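Local coordinates for calreticulin, putative,Calreticulin, putative (Trypanosoma cruzi, PDB 5HCF), which probably acts as a lectin-like chaperone, its legume-lectin-type globular domain binding carbohydrate and peptide, at residues Tyr3-Glu7 with Thr56-Thr60; Ser74-Asp80 with Phe139-Thr145; Cys83-Tyr87 with Asp214-Val218; Ile122-Tyr126 with Trp176-Leu180. All coordinates share one frame. Numbering follows the deposited sequence.

Contact 1: residues Tyr3-Glu7 with Thr56-Thr60; sequences YFHEE and TAFPT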
loop_
_atom_site.group_PDB
_atom_site.type_symbol
_atom_site.label_atom_id
_atom_site.label_comp_id
_atom_site.label_asym_id
_atom_site.label_seq_id
_atom_site.Cartn_x
_atom_site.Cartn_y
_atom_site.Cartn_z
ATOM N N TYR A 3 5.374 10.806 -10.193
ATOM C CA TYR A 3 4.084 11.464 -10.343
ATOM C C TYR A 3 3.585 12.109 -9.059
ATOM O O TYR A 3 2.807 13.064 -9.092
ATOM C CB TYR A 3 3.029 10.469 -10.827
ATOM C CG TYR A 3 3.383 9.701 -12.077
ATOM C CD1 TYR A 3 3.696 10.358 -13.261
ATOM C CD2 TYR A 3 3.356 8.308 -12.086
ATOM C CE1 TYR A 3 4.000 9.648 -14.414
ATOM C CE2 TYR A 3 3.654 7.590 -13.231
ATOM C CZ TYR A 3 3.974 8.264 -14.393
ATOM O OH TYR A 3 4.273 7.546 -15.529
ATOM N N PHE A 4 4.051 11.600 -7.926
ATOM C CA PHE A 4 3.391 11.902 -6.670
ATOM C C PHE A 4 4.241 11.501 -5.481
ATOM O O PHE A 4 4.881 10.449 -5.490
ATOM C CB PHE A 4 2.035 11.188 -6.626
ATOM C CG PHE A 4 1.257 11.425 -5.368
ATOM C CD1 PHE A 4 0.442 12.542 -5.242
ATOM C CD2 PHE A 4 1.319 10.526 -4.321
ATOM C CE1 PHE A 4 -0.281 12.761 -4.084
ATOM C CE2 PHE A 4 0.597 10.741 -3.160
ATOM C CZ PHE A 4 -0.203 11.859 -3.042
ATOM N N HIS A 5 4.252 12.350 -4.462
ATOM C CA HIS A 5 4.981 12.064 -3.237
ATOM C C HIS A 5 4.319 12.745 -2.044
ATOM O O HIS A 5 4.551 13.924 -1.787
ATOM C CB HIS A 5 6.438 12.516 -3.351
ATOM C CG HIS A 5 7.270 12.171 -2.156
ATOM N ND1 HIS A 5 8.549 12.655 -1.971
ATOM C CD2 HIS A 5 7.014 11.381 -1.086
ATOM C CE1 HIS A 5 9.038 12.185 -0.840
ATOM N NE2 HIS A 5 8.126 11.408 -0.282
ATOM N N GLU A 6 3.496 11.995 -1.318
ATOM C CA GLU A 6 2.872 12.518 -0.108
ATOM C C GLU A 6 3.824 12.410 1.078
ATOM O O GLU A 6 4.157 11.310 1.517
ATOM C CB GLU A 6 1.567 11.777 0.194
ATOM C CG GLU A 6 0.817 12.335 1.385
ATOM C CD GLU A 6 0.512 13.812 1.232
ATOM O OE1 GLU A 6 -0.405 14.151 0.456
ATOM O OE2 GLU A 6 1.193 14.637 1.883
ATOM N N GLU A 7 4.250 13.558 1.598
ATOM C CA GLU A 7 5.164 13.593 2.735
ATOM C C GLU A 7 4.397 13.681 4.045
ATOM O O GLU A 7 4.954 13.472 5.125
ATOM C CB GLU A 7 6.133 14.770 2.613
ATOM C CG GLU A 7 7.151 14.606 1.507
ATOM C CD GLU A 7 7.760 15.921 1.081
ATOM O OE1 GLU A 7 7.046 16.729 0.451
ATOM O OE2 GLU A 7 8.950 16.146 1.376
ATOM N N THR A 56 -6.878 11.711 -1.109
ATOM C CA THR A 56 -6.443 12.917 -1.793
ATOM C C THR A 56 -6.330 12.618 -3.283
ATOM O O THR A 56 -6.110 11.474 -3.681
ATOM C CB THR A 56 -5.099 13.441 -1.252
ATOM O OG1 THR A 56 -4.849 14.751 -1.775
ATOM C CG2 THR A 56 -3.960 12.509 -1.638
ATOM N N ALA A 57 -6.488 13.647 -4.105
ATOM C CA ALA A 57 -6.448 13.473 -5.548
ATOM C C ALA A 57 -5.054 13.736 -6.091
ATOM O O ALA A 57 -4.372 14.667 -5.652
ATOM C CB ALA A 57 -7.461 14.387 -6.221
ATOM N N PHE A 58 -4.626 12.898 -7.032
ATOM C CA PHE A 58 -3.387 13.145 -7.753
ATOM C C PHE A 58 -3.533 14.449 -8.530
ATOM O O PHE A 58 -4.577 14.693 -9.137
ATOM C CB PHE A 58 -3.065 11.991 -8.707
ATOM C CG PHE A 58 -2.983 10.645 -8.041
ATOM C CD1 PHE A 58 -2.192 10.454 -6.917
ATOM C CD2 PHE A 58 -3.694 9.564 -8.545
ATOM C CE1 PHE A 58 -2.116 9.211 -6.308
ATOM C CE2 PHE A 58 -3.621 8.321 -7.940
ATOM C CZ PHE A 58 -2.831 8.144 -6.819
ATOM N N PRO A 59 -2.484 15.284 -8.528
ATOM C CA PRO A 59 -2.539 16.552 -9.268
ATOM C C PRO A 59 -2.803 16.295 -10.747
ATOM O O PRO A 59 -3.537 17.040 -11.395
ATOM C CB PRO A 59 -1.149 17.165 -9.045
ATOM C CG PRO A 59 -0.546 16.399 -7.908
ATOM C CD PRO A 59 -1.164 15.042 -7.925
ATOM N N THR A 60 -2.203 15.228 -11.261
ATOM C CA THR A 60 -2.481 14.752 -12.608
ATOM C C THR A 60 -2.795 13.262 -12.553
ATOM O O THR A 60 -2.119 12.513 -11.845
ATOM C CB THR A 60 -1.294 14.999 -13.561
ATOM O OG1 THR A 60 -0.844 16.353 -13.428
ATOM C CG2 THR A 60 -1.702 14.743 -15.004
#
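This is a sheet-to-sheet packing contact inside a beta sandwich: strand 3-6 belongs to one sheet, strand 50-62 to the other, and their side chains meet in the hydrophobic core. The strand axes stay 9.0 Å apart at closest approach and run at 150° to each other, and no hydrogen bond joins the two segments. Phe4 does most of the work. It points at the opposing strand and receives the edge of Phe58 on one face of its ring, a T-shaped pair with centroids 5.2 Å apart and planes at 76°. Pro59 fits against the edge of the same ring, Phe4 CD1 to Pro59 CD being 4.0 Å. Glu6 also faces inward, but its OE1 is taken up by His13 and Trp14; His13 O also holds Thr56 OG1. A classic beta bulge at Tyr3 and Phe4, opposite Ile229, interrupts the pairing with strand 223-230. Side chains packed between two facing antiparallel sheets are characteristic of the concanavalin-like (legume lectin) jelly-roll sandwich.

Contact 2: residues Ser74-Asp80 with Phe139-Thr145; sequences SVKHEQD and FPEDKLT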
loop_
_atom_site.group_PDB
_atom_site.type_symbol
_atom_site.label_atom_id
_atom_site.label_comp_id
_atom_site.label_asym_id
_atom_site.label_seq_id
_atom_site.Cartn_x
_atom_site.Cartn_y
_atom_site.Cartn_z
ATOM N N SER A 74 5.234 3.940 3.673
ATOM C CA SER A 74 5.641 3.317 4.926
ATOM C C SER A 74 4.529 3.399 5.968
ATOM O O SER A 74 3.751 4.353 5.983
ATOM C CB SER A 74 6.916 3.969 5.465
ATOM O OG SER A 74 6.712 5.349 5.719
ATOM N N VAL A 75 4.453 2.384 6.824
ATOM C CA VAL A 75 3.580 2.419 7.996
ATOM C C VAL A 75 4.383 2.070 9.237
ATOM O O VAL A 75 5.210 1.159 9.211
ATOM C CB VAL A 75 2.410 1.433 7.890
ATOM C CG1 VAL A 75 1.231 1.927 8.715
ATOM C CG2 VAL A 75 2.017 1.243 6.455
ATOM N N LYS A 76 4.127 2.782 10.326
ATOM C CA LYS A 76 4.773 2.469 11.590
ATOM C C LYS A 76 3.716 2.102 12.619
ATOM O O LYS A 76 2.893 2.935 12.992
ATOM C CB LYS A 76 5.617 3.648 12.081
ATOM C CG LYS A 76 6.353 3.372 13.383
ATOM C CD LYS A 76 6.854 4.649 14.049
ATOM C CE LYS A 76 7.873 4.330 15.131
ATOM N NZ LYS A 76 7.964 5.412 16.141
ATOM N N HIS A 77 3.725 0.845 13.049
ATOM C CA HIS A 77 2.807 0.377 14.082
ATOM C C HIS A 77 3.500 0.348 15.442
ATOM O O HIS A 77 3.831 -0.725 15.949
ATOM C CB HIS A 77 2.281 -1.020 13.748
ATOM C CG HIS A 77 1.528 -1.094 12.455
ATOM N ND1 HIS A 77 0.454 -0.285 12.172
ATOM C CD2 HIS A 77 1.699 -1.897 11.377
ATOM C CE1 HIS A 77 -0.011 -0.583 10.967
ATOM N NE2 HIS A 77 0.727 -1.554 10.466
ATOM N N GLU A 78 3.711 1.522 16.030
ATOM C CA GLU A 78 4.443 1.638 17.291
ATOM C C GLU A 78 3.590 1.292 18.511
ATOM O O GLU A 78 4.104 1.166 19.624
ATOM C CB GLU A 78 5.005 3.058 17.444
ATOM C CG GLU A 78 3.972 4.162 17.259
ATOM C CD GLU A 78 4.421 5.499 17.832
ATOM O OE1 GLU A 78 5.618 5.834 17.705
ATOM O OE2 GLU A 78 3.573 6.220 18.402
ATOM N N GLN A 79 2.293 1.115 18.288
ATOM C CA GLN A 79 1.333 0.964 19.378
ATOM C C GLN A 79 1.178 -0.447 19.955
ATOM O O GLN A 79 0.433 -0.628 20.919
ATOM C CB GLN A 79 -0.039 1.473 18.929
ATOM C CG GLN A 79 -0.705 0.625 17.875
ATOM C CD GLN A 79 -0.427 1.139 16.475
ATOM O OE1 GLN A 79 0.674 1.604 16.179
ATOM N NE2 GLN A 79 -1.428 1.067 15.610
ATOM N N ASP A 80 1.866 -1.434 19.380
ATOM C CA ASP A 80 1.606 -2.849 19.685
ATOM C C ASP A 80 0.300 -3.253 19.038
ATOM O O ASP A 80 -0.706 -3.477 19.705
ATOM C CB ASP A 80 1.553 -3.125 21.194
ATOM C CG ASP A 80 2.925 -3.169 21.830
ATOM O OD1 ASP A 80 3.857 -3.700 21.188
ATOM O OD2 ASP A 80 3.068 -2.685 22.977
ATOM N N PHE A 139 4.357 -9.469 7.356
ATOM C CA PHE A 139 5.161 -8.275 7.589
ATOM C C PHE A 139 5.670 -8.291 9.019
ATOM O O PHE A 139 5.068 -8.931 9.879
ATOM C CB PHE A 139 4.361 -7.000 7.293
ATOM C CG PHE A 139 3.280 -6.707 8.297
ATOM C CD1 PHE A 139 2.008 -7.244 8.145
ATOM C CD2 PHE A 139 3.531 -5.883 9.386
ATOM C CE1 PHE A 139 1.011 -6.971 9.063
ATOM C CE2 PHE A 139 2.545 -5.608 10.307
ATOM C CZ PHE A 139 1.280 -6.149 10.145
ATOM N N PRO A 140 6.786 -7.588 9.275
ATOM C CA PRO A 140 7.441 -7.631 10.588
ATOM C C PRO A 140 6.545 -7.077 11.687
ATOM O O PRO A 140 5.950 -6.012 11.534
ATOM C CB PRO A 140 8.690 -6.762 10.400
ATOM C CG PRO A 140 8.834 -6.553 8.923
ATOM C CD PRO A 140 7.482 -6.710 8.322
ATOM N N GLU A 141 6.449 -7.814 12.787
ATOM C CA GLU A 141 5.561 -7.436 13.873
ATOM C C GLU A 141 6.351 -6.763 14.976
ATOM O O GLU A 141 6.652 -7.369 16.002
ATOM C CB GLU A 141 4.813 -8.663 14.401
ATOM C CG GLU A 141 3.771 -9.175 13.427
ATOM C CD GLU A 141 3.024 -10.383 13.938
ATOM O OE1 GLU A 141 2.061 -10.808 13.254
ATOM O OE2 GLU A 141 3.393 -10.903 15.018
ATOM N N ASP A 142 6.675 -5.497 14.750
ATOM C CA ASP A 142 7.410 -4.701 15.722
ATOM C C ASP A 142 6.939 -3.254 15.635
ATOM O O ASP A 142 6.026 -2.940 14.864
ATOM C CB ASP A 142 8.921 -4.811 15.487
ATOM C CG ASP A 142 9.336 -4.400 14.080
ATOM O OD1 ASP A 142 8.669 -3.531 13.480
ATOM O OD2 ASP A 142 10.334 -4.954 13.567
ATOM N N LYS A 143 7.555 -2.384 16.428
ATOM C CA LYS A 143 7.139 -0.988 16.503
ATOM C C LYS A 143 7.895 -0.089 15.521
ATOM O O LYS A 143 7.692 1.122 15.499
ATOM C CB LYS A 143 7.316 -0.463 17.929
ATOM C CG LYS A 143 6.456 -1.178 18.951
ATOM C CD LYS A 143 6.723 -0.664 20.350
ATOM C CE LYS A 143 5.817 -1.347 21.360
ATOM N NZ LYS A 143 5.671 -0.550 22.612
ATOM N N LEU A 144 8.758 -0.682 14.704
ATOM C CA LEU A 144 9.582 0.093 13.786
ATOM C C LEU A 144 8.855 0.456 12.489
ATOM O O LEU A 144 7.831 -0.141 12.142
ATOM C CB LEU A 144 10.862 -0.674 13.456
ATOM C CG LEU A 144 11.779 -1.026 14.626
ATOM C CD1 LEU A 144 12.811 -2.043 14.180
ATOM C CD2 LEU A 144 12.453 0.225 15.165
ATOM N N THR A 145 9.396 1.447 11.782
ATOM C CA THR A 145 8.872 1.851 10.485
ATOM C C THR A 145 9.258 0.841 9.411
ATOM O O THR A 145 10.418 0.448 9.306
ATOM C CB THR A 145 9.384 3.245 10.069
ATOM O OG1 THR A 145 8.849 4.236 10.951
ATOM C CG2 THR A 145 8.966 3.574 8.636
#
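The two backbones run antiparallel past each other near the end of strand 69-76, where the loop 139-145 leads into strand 145-152. Their CA atoms come within 4.3 Å at Lys76 and Thr145 and 3.8 Å at Glu78 and Lys143, yet no backbone N-H...O bond links the segments. Instead Lys143 CA approaches His77 O at 3.4 Å in a nearly straight CA-H...O contact. An Asx turn shapes the loop: Asp142 OD1 accepts from Leu144 N at 3.1 Å and also from His146. Ser74 CB touches Thr145 CG2 at 3.8 Å, and the His77 and Phe139 rings meet obliquely, while His77 ND1 bonds to Ser222. Helix 248-260 packs on Leu144, and its Glu251 bonds Thr145 OG1. Lys76 NZ pairs within its own segment with Glu78 OE1 at 2.9 Å. Packing therefore dominates: the single ion pair across the segments, Lys143 NZ to Asp80 OD2 at 3.4 Å, is long and peripheral, and regular strand pairing begins just beyond, at Val75 and His146.

Contact 3: residues Cys83-Tyr87 with Asp214-Val218; sequences CGGGY and DVWQV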
loop_
_atom_site.group_PDB
_atom_site.type_symbol
_atom_site.label_atom_id
_atom_site.label_comp_id
_atom_site.label_asym_id
_atom_site.label_seq_id
_atom_site.Cartn_x
_atom_site.Cartn_y
_atom_site.Cartn_z
ATOM N N CYS A 83 -4.818 -6.086 16.099
ATOM C CA CYS A 83 -5.718 -6.123 14.951
ATOM C C CYS A 83 -5.823 -4.734 14.326
ATOM O O CYS A 83 -6.284 -3.787 14.967
ATOM C CB CYS A 83 -7.108 -6.641 15.347
ATOM S SG CYS A 83 -8.257 -6.848 13.943
ATOM N N GLY A 84 -5.367 -4.612 13.084
ATOM C CA GLY A 84 -5.526 -3.375 12.341
ATOM C C GLY A 84 -4.828 -3.360 10.995
ATOM O O GLY A 84 -3.841 -4.062 10.783
ATOM N N GLY A 85 -5.330 -2.536 10.085
ATOM C CA GLY A 85 -4.770 -2.451 8.750
ATOM C C GLY A 85 -3.775 -1.315 8.608
ATOM O O GLY A 85 -3.809 -0.345 9.367
ATOM N N GLY A 86 -2.887 -1.436 7.628
ATOM C CA GLY A 86 -1.922 -0.393 7.333
ATOM C C GLY A 86 -1.654 -0.337 5.843
ATOM O O GLY A 86 -0.538 -0.059 5.403
ATOM N N TYR A 87 -2.698 -0.595 5.063
ATOM C CA TYR A 87 -2.580 -0.635 3.613
ATOM C C TYR A 87 -3.254 0.571 2.965
ATOM O O TYR A 87 -4.181 1.153 3.531
ATOM C CB TYR A 87 -3.195 -1.924 3.074
ATOM C CG TYR A 87 -4.597 -2.182 3.585
ATOM C CD1 TYR A 87 -5.705 -1.623 2.950
ATOM C CD2 TYR A 87 -4.815 -2.976 4.704
ATOM C CE1 TYR A 87 -6.994 -1.854 3.417
ATOM C CE2 TYR A 87 -6.096 -3.212 5.177
ATOM C CZ TYR A 87 -7.180 -2.651 4.530
ATOM O OH TYR A 87 -8.450 -2.888 5.001
ATOM N N ASP A 214 -8.132 3.426 3.717
ATOM C CA ASP A 214 -9.378 2.846 4.188
ATOM C C ASP A 214 -9.043 1.631 5.042
ATOM O O ASP A 214 -8.862 0.526 4.523
ATOM C CB ASP A 214 -10.267 2.463 3.003
ATOM C CG ASP A 214 -11.376 1.507 3.386
ATOM O OD1 ASP A 214 -11.939 1.653 4.492
ATOM O OD2 ASP A 214 -11.661 0.587 2.587
ATOM N N VAL A 215 -8.937 1.835 6.352
ATOM C CA VAL A 215 -8.530 0.752 7.245
ATOM C C VAL A 215 -9.356 0.709 8.521
ATOM O O VAL A 215 -9.946 1.706 8.926
ATOM C CB VAL A 215 -7.041 0.862 7.643
ATOM C CG1 VAL A 215 -6.161 0.835 6.417
ATOM C CG2 VAL A 215 -6.795 2.123 8.455
ATOM N N TRP A 216 -9.389 -0.464 9.142
ATOM C CA TRP A 216 -9.957 -0.639 10.471
ATOM C C TRP A 216 -8.830 -0.890 11.462
ATOM O O TRP A 216 -7.911 -1.654 11.178
ATOM C CB TRP A 216 -10.961 -1.798 10.484
ATOM C CG TRP A 216 -11.187 -2.407 11.843
ATOM C CD1 TRP A 216 -10.566 -3.506 12.366
ATOM C CD2 TRP A 216 -12.094 -1.944 12.851
ATOM N NE1 TRP A 216 -11.032 -3.759 13.632
ATOM C CE2 TRP A 216 -11.971 -2.814 13.956
ATOM C CE3 TRP A 216 -12.999 -0.881 12.928
ATOM C CZ2 TRP A 216 -12.718 -2.652 15.120
ATOM C CZ3 TRP A 216 -13.740 -0.723 14.084
ATOM C CH2 TRP A 216 -13.595 -1.603 15.165
ATOM N N GLN A 217 -8.892 -0.230 12.616
ATOM C CA GLN A 217 -7.894 -0.432 13.663
ATOM C C GLN A 217 -8.516 -0.599 15.042
ATOM O O GLN A 217 -9.296 0.243 15.490
ATOM C CB GLN A 217 -6.892 0.725 13.713
ATOM C CG GLN A 217 -5.773 0.649 12.688
ATOM C CD GLN A 217 -4.620 1.571 13.039
ATOM O OE1 GLN A 217 -4.754 2.788 13.024
ATOM N NE2 GLN A 217 -3.484 0.986 13.384
ATOM N N VAL A 218 -8.162 -1.696 15.708
ATOM C CA VAL A 218 -8.522 -1.895 17.106
ATOM C C VAL A 218 -7.573 -1.082 17.979
ATOM O O VAL A 218 -7.998 -0.174 18.695
ATOM C CB VAL A 218 -8.456 -3.370 17.530
ATOM C CG1 VAL A 218 -8.770 -3.494 19.017
ATOM C CG2 VAL A 218 -9.419 -4.213 16.700
HETATM O O HOH W 1 -6.933 1.337 2.541
#
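Gly84 and Gly85 leave a hollow facing segment 214-218, and the neighbouring strand lies close against it. The axes run antiparallel, at 167° and 4.7 Å, with the CA atoms of Gly84 and Gln217 only 4.0 Å apart. A CB on Gly84 would clash with Gln217 CG, and one on Gly85 would run into the Tyr87 ring and press on Val215. Val215 is the bump that uses this room: its CG1 sits 4.0 Å from the centroid of the Tyr87 ring, almost on the ring normal, in a CH-pi contact. Tyr87 thus closes over the methyl like a lid. At the other end Val218 CG2 packs 3.6 Å from Cys83 CB, and Cys83 SG, disulfide-bonded to Cys114, lies at the edge of the Trp216 indole. Two backbone bonds hold the strands, Val218 N to Cys83 O and Gly85 N to Trp216 O, each 2.9 Å. A water bridges Tyr87 O to Asp214 N and O, while the Asp214 carboxylate forms a salt bridge with Lys89. Tyr87, Lys89 and Asp214, with Met108 and Asp112 touching Tyr87, probably form the glycan-binding site, as in relatives with this lectin-type sandwich.

Contact 4: residues Ile122-Tyr126 with Trp176-Leu180; sequences IILHY and WSLLL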
loop_
_atom_site.group_PDB
_atom_site.type_symbol
_atom_site.label_atom_id
_atom_site.label_comp_id
_atom_site.label_asym_id
_atom_site.label_seq_id
_atom_site.Cartn_x
_atom_site.Cartn_y
_atom_site.Cartn_z
ATOM N N ILE A 122 -1.689 -7.516 -1.705
ATOM C CA ILE A 122 -1.500 -6.986 -3.044
ATOM C C ILE A 122 -2.707 -7.408 -3.864
ATOM O O ILE A 122 -2.697 -8.462 -4.500
ATOM C CB ILE A 122 -0.212 -7.481 -3.705
ATOM C CG1 ILE A 122 0.993 -7.199 -2.807
ATOM C CG2 ILE A 122 -0.037 -6.808 -5.061
ATOM C CD1 ILE A 122 2.303 -7.630 -3.405
ATOM N N ILE A 123 -3.746 -6.579 -3.836
ATOM C CA ILE A 123 -5.020 -6.927 -4.453
ATOM C C ILE A 123 -5.265 -6.081 -5.697
ATOM O O ILE A 123 -5.297 -4.849 -5.634
ATOM C CB ILE A 123 -6.194 -6.745 -3.469
ATOM C CG1 ILE A 123 -5.958 -7.568 -2.200
ATOM C CG2 ILE A 123 -7.509 -7.138 -4.119
ATOM C CD1 ILE A 123 -7.108 -7.530 -1.220
ATOM N N LEU A 124 -5.431 -6.752 -6.830
ATOM C CA LEU A 124 -5.634 -6.066 -8.095
ATOM C C LEU A 124 -7.062 -6.243 -8.576
ATOM O O LEU A 124 -7.578 -7.360 -8.617
ATOM C CB LEU A 124 -4.662 -6.589 -9.152
ATOM C CG LEU A 124 -3.191 -6.196 -9.020
ATOM C CD1 LEU A 124 -2.327 -7.094 -9.898
ATOM C CD2 LEU A 124 -3.000 -4.727 -9.387
ATOM N N HIS A 125 -7.708 -5.141 -8.933
ATOM C CA HIS A 125 -9.016 -5.235 -9.543
ATOM C C HIS A 125 -8.820 -5.502 -11.024
ATOM O O HIS A 125 -8.250 -4.684 -11.742
ATOM C CB HIS A 125 -9.844 -3.972 -9.338
ATOM C CG HIS A 125 -11.215 -4.073 -9.922
ATOM N ND1 HIS A 125 -12.311 -4.481 -9.188
ATOM C CD2 HIS A 125 -11.668 -3.867 -11.182
ATOM C CE1 HIS A 125 -13.377 -4.502 -9.963
ATOM N NE2 HIS A 125 -13.015 -4.130 -11.181
ATOM N N TYR A 126 -9.259 -6.672 -11.466
ATOM C CA TYR A 126 -9.119 -7.066 -12.856
ATOM C C TYR A 126 -10.357 -7.816 -13.328
ATOM O O TYR A 126 -10.767 -8.804 -12.713
ATOM C CB TYR A 126 -7.869 -7.929 -13.049
ATOM C CG TYR A 126 -7.712 -8.460 -14.455
ATOM C CD1 TYR A 126 -7.254 -7.650 -15.484
ATOM C CD2 TYR A 126 -8.043 -9.772 -14.757
ATOM C CE1 TYR A 126 -7.120 -8.137 -16.777
ATOM C CE2 TYR A 126 -7.916 -10.266 -16.042
ATOM C CZ TYR A 126 -7.454 -9.446 -17.046
ATOM O OH TYR A 126 -7.324 -9.950 -18.317
ATOM N N TRP A 176 -1.347 -14.440 -9.555
ATOM C CA TRP A 176 -2.751 -14.103 -9.319
ATOM C C TRP A 176 -3.621 -15.016 -10.175
ATOM O O TRP A 176 -3.130 -15.624 -11.121
ATOM C CB TRP A 176 -3.050 -12.641 -9.668
ATOM C CG TRP A 176 -2.602 -11.633 -8.664
ATOM C CD1 TRP A 176 -3.380 -11.006 -7.736
ATOM C CD2 TRP A 176 -1.280 -11.103 -8.503
ATOM N NE1 TRP A 176 -2.624 -10.131 -6.996
ATOM C CE2 TRP A 176 -1.330 -10.172 -7.447
ATOM C CE3 TRP A 176 -0.059 -11.332 -9.140
ATOM C CZ2 TRP A 176 -0.207 -9.469 -7.017
ATOM C CZ3 TRP A 176 1.058 -10.630 -8.711
ATOM C CH2 TRP A 176 0.974 -9.712 -7.660
ATOM N N SER A 177 -4.910 -15.095 -9.859
ATOM C CA SER A 177 -5.863 -15.779 -10.733
ATOM C C SER A 177 -6.570 -14.756 -11.614
ATOM O O SER A 177 -7.675 -14.310 -11.306
ATOM C CB SER A 177 -6.887 -16.585 -9.930
ATOM O OG SER A 177 -6.244 -17.523 -9.086
ATOM N N LEU A 178 -5.911 -14.378 -12.704
ATOM C CA LEU A 178 -6.429 -13.354 -13.599
ATOM C C LEU A 178 -7.041 -13.952 -14.848
ATOM O O LEU A 178 -8.127 -13.552 -15.265
ATOM C CB LEU A 178 -5.325 -12.369 -13.987
ATOM C CG LEU A 178 -4.622 -11.692 -12.813
ATOM C CD1 LEU A 178 -3.486 -10.785 -13.282
ATOM C CD2 LEU A 178 -5.640 -10.915 -11.988
ATOM N N LEU A 179 -6.348 -14.919 -15.441
ATOM C CA LEU A 179 -6.769 -15.464 -16.726
ATOM C C LEU A 179 -7.282 -16.895 -16.611
ATOM O O LEU A 179 -7.147 -17.537 -15.563
ATOM C CB LEU A 179 -5.612 -15.395 -17.722
ATOM C CG LEU A 179 -5.056 -13.995 -17.999
ATOM C CD1 LEU A 179 -3.871 -14.065 -18.937
ATOM C CD2 LEU A 179 -6.133 -13.074 -18.567
ATOM N N LEU A 180 -7.885 -17.375 -17.694
ATOM C CA LEU A 180 -8.355 -18.751 -17.783
ATOM C C LEU A 180 -7.174 -19.714 -17.804
ATOM O O LEU A 180 -6.036 -19.297 -18.008
ATOM C CB LEU A 180 -9.212 -18.939 -19.036
ATOM C CG LEU A 180 -10.540 -18.179 -19.099
ATOM C CD1 LEU A 180 -11.199 -18.355 -20.464
ATOM C CD2 LEU A 180 -11.475 -18.631 -17.989
#
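Trp176 turns one face of its indole to Leu124, whose CD1 stands 4.2 Å over the centroid of the five-membered ring in a CH-pi contact, 17° off the normal. The same indole reaches strand 117-126 with its edge: Trp176 NE1 donates a hydrogen bond to Ile122 O at 3.0 Å, and Trp176 CZ2 packs tightly on Ile122 CG2 at 3.3 Å. Trp176 comes directly after the short helix 172-175, where the chain leaves helical geometry and runs on as an irregular loop; end to end, 176-179 runs about 13° from 122-126. Further along, Tyr126 takes over. Tyr126 CD2 lies 3.8 Å from Leu178 CB, and Tyr126 CZ is 4.1 Å from Leu179 CD2. The hydroxyl of Tyr126 bonds to Asp198. Ile122, Leu124 and Tyr126 alternate with residues whose CB points away, so one face of the strand meets the loop. Around Trp176 the aromatic packing continues, with Trp133 stacked on it and Tyr158 meeting it edge-to-face. The contact is thus largely apolar: its single direct hydrogen bond satisfies the indole nitrogen inside a buried cluster and ties the loop to the sheet without making it another strand.

Overall arrangement
Contacts 1, 3 and 4 all reach the seven-stranded antiparallel sheet, in which strand 50-62 of contact 1 is the direct neighbour of strand 208-217 of contact 3. Contact 1 links this seven-stranded sheet to the opposing one, which holds strand 2-6 and also strand 69-76 of contact 2. Contacts 2 and 3 are the closest pair, with centres about 12 Å apart, and they touch: Val75 CG2 comes within 3.1 Å of Gly86 O across the sandwich. Contact 4 sits on the far side of the chain's centre from contact 2, about 28 Å between centres. A bound acetate, probably from the crystallisation liquor, lies about 3 Å from the Tyr87 side chain, in the probable glycan site of contact 3.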